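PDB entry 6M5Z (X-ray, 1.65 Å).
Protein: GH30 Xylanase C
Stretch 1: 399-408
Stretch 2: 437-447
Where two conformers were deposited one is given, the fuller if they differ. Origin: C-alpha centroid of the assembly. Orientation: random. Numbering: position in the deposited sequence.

Stretch 1, residues 399-408: NGNSETISLS
Stretch 2 437-447: GTVGGSLPARS

Residues 403-408 and 438-443 form neighbouring antiparallel strands, their N-to-C directions 161° apart and their axes 4.5 Å apart at closest approach; the two stretches bury 729 Å² in sum. CA-CA distances fix the register: Glu-403 to Leu-443 5.1 Å, Thr-404 to Ser-442 4.3 Å, Ile-405 to Gly-441 5.7 Å, Ser-406 to Gly-440 4.3 Å.

Backbone hydrogen bonds carry the pairing. Glu-403 N donates to Leu-443 O (3.0 Å) and Leu-443 N to Glu-403 O (2.7 Å); Ile-405 N reaches Gly-441 O at 2.9 Å and Gly-441 N returns to Ile-405 O at 3.1 Å, all at 153-167°. Leu-407 N donates to Val-439 O (2.8 Å), whereas Val-439 N donates to a water at 2.8 Å that in turn lies 2.7 Å from Leu-407 O. Extended torsions (phi/psi -127/164 at Ile-405, 176/167 at Gly-441) keep these groups in line. Between them, CA-H...O contacts close the gaps, as from Thr-404 CA to Gly-441 O (3.3 Å). Beyond the strands, Arg-446 N, at phi/psi 50/47, bonds Asn-399 O (3.2 Å, 140°).

Apolar packing occupies the face bearing Ile-405, Leu-407, Val-439 and Leu-443, all buried. Ile-405 (p, t) places CG2 3.9 Å from Leu-443 CD1 (m, t); Leu-407 (m, t) sets CD1 3.9 Å from Val-439 CG1 (t).

The other face carries hydroxyls. Thr-404 OG1 (chi1 m) and Ser-442 OG (t) each lie 2.7 Å from one shared water, suiting two exposed polar residues. Glycine fits at Gly-440 because an idealised CB built on its CA, an atom absent from the model, would clash with Ile-405 O.

A further water spans Ser-402 OG (2.7 Å) and Ala-445 N (2.9 Å). Nearby, Asn-401 (p) braces its own stretch, its ND2 donating to Ser-402 O (2.7 Å) and Glu-403 OE2 (3.0 Å).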

# COMPACT_ATOMS: atom_id res chain seq x y z
N ASN A 399 -24.13 8.08 9.20
CA ASN A 399 -25.27 8.70 9.94
C ASN A 399 -25.27 8.20 11.38
O ASN A 399 -24.79 7.07 11.64
CB ASN A 399 -26.61 8.40 9.28
CG ASN A 399 -26.70 9.03 7.92
OD1 ASN A 399 -26.77 10.25 7.85
ND2 ASN A 399 -26.63 8.25 6.84
N GLY A 400 -25.85 8.99 12.29
CA GLY A 400 -26.02 8.56 13.68
C GLY A 400 -27.22 7.63 13.85
O GLY A 400 -27.53 7.32 14.98
N ASN A 401 -27.85 7.18 12.76
CA ASN A 401 -29.03 6.29 12.82
C ASN A 401 -28.84 5.17 11.80
O ASN A 401 -28.05 5.36 10.83
CB ASN A 401 -30.33 7.01 12.44
CG ASN A 401 -30.22 7.68 11.09
OD1 ASN A 401 -29.68 8.78 10.99
ND2 ASN A 401 -30.70 7.02 10.05
N SER A 402 -29.55 4.06 11.99
CA SER A 402 -29.64 2.96 11.00
C SER A 402 -30.24 3.49 9.69
O SER A 402 -31.13 4.36 9.73
CB SER A 402 -30.44 1.81 11.51
OG SER A 402 -29.81 1.29 12.66
N GLU A 403 -29.78 2.92 8.58
CA GLU A 403 -30.23 3.23 7.19
C GLU A 403 -30.53 1.90 6.50
O GLU A 403 -29.65 1.02 6.47
CB GLU A 403 -29.18 4.01 6.39
CG GLU A 403 -28.97 5.45 6.85
CD GLU A 403 -30.10 6.41 6.56
OE1 GLU A 403 -31.01 6.03 5.78
OE2 GLU A 403 -30.12 7.51 7.18
N THR A 404 -31.75 1.74 6.00
CA THR A 404 -32.18 0.55 5.25
C THR A 404 -31.88 0.76 3.77
O THR A 404 -32.26 1.81 3.18
CB THR A 404 -33.65 0.19 5.53
OG1 THR A 404 -33.77 -0.17 6.91
CG2 THR A 404 -34.10 -0.98 4.68
N ILE A 405 -31.23 -0.24 3.17
CA ILE A 405 -30.90 -0.19 1.73
C ILE A 405 -31.41 -1.46 1.05
O ILE A 405 -31.69 -2.48 1.73
CB ILE A 405 -29.39 -0.01 1.52
CG1 ILE A 405 -28.58 -1.16 2.11
CG2 ILE A 405 -28.96 1.32 2.11
CD1 ILE A 405 -27.17 -1.22 1.57
N SER A 406 -31.45 -1.35 -0.27
CA SER A 406 -31.81 -2.43 -1.21
C SER A 406 -30.80 -2.37 -2.34
O SER A 406 -30.48 -1.26 -2.77
CB SER A 406 -33.23 -2.21 -1.72
OG SER A 406 -33.81 -3.45 -2.10
N LEU A 407 -30.36 -3.52 -2.86
CA LEU A 407 -29.44 -3.57 -4.01
C LEU A 407 -30.17 -4.16 -5.21
O LEU A 407 -30.46 -5.36 -5.22
CB LEU A 407 -28.22 -4.39 -3.63
CG LEU A 407 -27.50 -3.93 -2.36
CD1 LEU A 407 -26.42 -4.93 -1.99
CD2 LEU A 407 -26.94 -2.53 -2.56
N SER A 408 -30.47 -3.31 -6.18
CA SER A 408 -31.05 -3.74 -7.47
C SER A 408 -29.95 -3.69 -8.52
O SER A 408 -28.84 -3.14 -8.21
CB SER A 408 -32.24 -2.90 -7.78
OG SER A 408 -31.80 -1.67 -8.30
N GLY A 437 -34.27 -12.25 -5.24
CA GLY A 437 -32.90 -11.96 -5.74
C GLY A 437 -32.41 -10.57 -5.35
O GLY A 437 -31.25 -10.24 -5.68
N THR A 438 -33.19 -9.78 -4.61
CA THR A 438 -32.78 -8.44 -4.11
C THR A 438 -32.20 -8.55 -2.69
O THR A 438 -32.92 -8.90 -1.72
CB THR A 438 -33.95 -7.45 -4.24
OG1 THR A 438 -34.14 -7.21 -5.63
CG2 THR A 438 -33.69 -6.12 -3.56
N VAL A 439 -30.92 -8.20 -2.55
CA VAL A 439 -30.21 -8.13 -1.24
C VAL A 439 -30.57 -6.81 -0.55
O VAL A 439 -30.71 -5.78 -1.22
CB VAL A 439 -28.69 -8.27 -1.42
CG1 VAL A 439 -27.93 -7.99 -0.14
CG2 VAL A 439 -28.28 -9.65 -1.91
N GLY A 440 -30.75 -6.84 0.77
CA GLY A 440 -30.95 -5.60 1.53
C GLY A 440 -30.45 -5.76 2.94
O GLY A 440 -29.86 -6.84 3.30
N GLY A 441 -30.62 -4.68 3.70
CA GLY A 441 -30.29 -4.72 5.12
C GLY A 441 -30.47 -3.37 5.78
O GLY A 441 -30.57 -2.35 5.09
N SER A 442 -30.45 -3.42 7.10
CA SER A 442 -30.47 -2.24 7.98
C SER A 442 -29.03 -1.97 8.43
O SER A 442 -28.58 -2.66 9.33
CB SER A 442 -31.39 -2.48 9.15
OG SER A 442 -31.36 -1.33 9.99
N LEU A 443 -28.37 -0.98 7.82
CA LEU A 443 -26.97 -0.59 8.13
C LEU A 443 -26.95 0.09 9.49
O LEU A 443 -27.57 1.14 9.62
CB LEU A 443 -26.43 0.37 7.08
CG LEU A 443 -26.61 -0.02 5.62
CD1 LEU A 443 -26.07 1.08 4.72
CD2 LEU A 443 -25.95 -1.36 5.30
N PRO A 444 -26.27 -0.47 10.51
CA PRO A 444 -26.21 0.17 11.82
C PRO A 444 -25.54 1.55 11.70
O PRO A 444 -24.79 1.85 10.76
CB PRO A 444 -25.41 -0.79 12.70
CG PRO A 444 -25.41 -2.10 11.94
CD PRO A 444 -25.52 -1.72 10.48
N ALA A 445 -25.88 2.43 12.62
CA ALA A 445 -25.23 3.76 12.72
C ALA A 445 -23.69 3.61 12.77
O ALA A 445 -23.18 2.72 13.46
CB ALA A 445 -25.73 4.45 13.96
N ARG A 446 -22.98 4.54 12.14
CA ARG A 446 -21.50 4.67 12.28
C ARG A 446 -20.87 3.30 12.06
O ARG A 446 -20.05 2.89 12.85
CB ARG A 446 -21.12 5.22 13.67
CG ARG A 446 -21.69 6.60 13.97
CD ARG A 446 -21.16 7.70 13.08
NE ARG A 446 -21.66 9.01 13.54
CZ ARG A 446 -21.31 10.20 13.06
NH1 ARG A 446 -20.39 10.31 12.11
NH2 ARG A 446 -21.87 11.30 13.57
N SER A 447 -21.28 2.60 11.00
CA SER A 447 -20.83 1.22 10.74
C SER A 447 -20.30 1.08 9.32
O SER A 447 -20.52 1.95 8.46
CB SER A 447 -21.95 0.22 10.96
OG SER A 447 -22.90 0.27 9.88
O HOH W 1 -27.90 1.73 14.54
O HOH W 2 -32.86 0.83 9.28
O HOH W 3 -29.41 -7.81 -4.91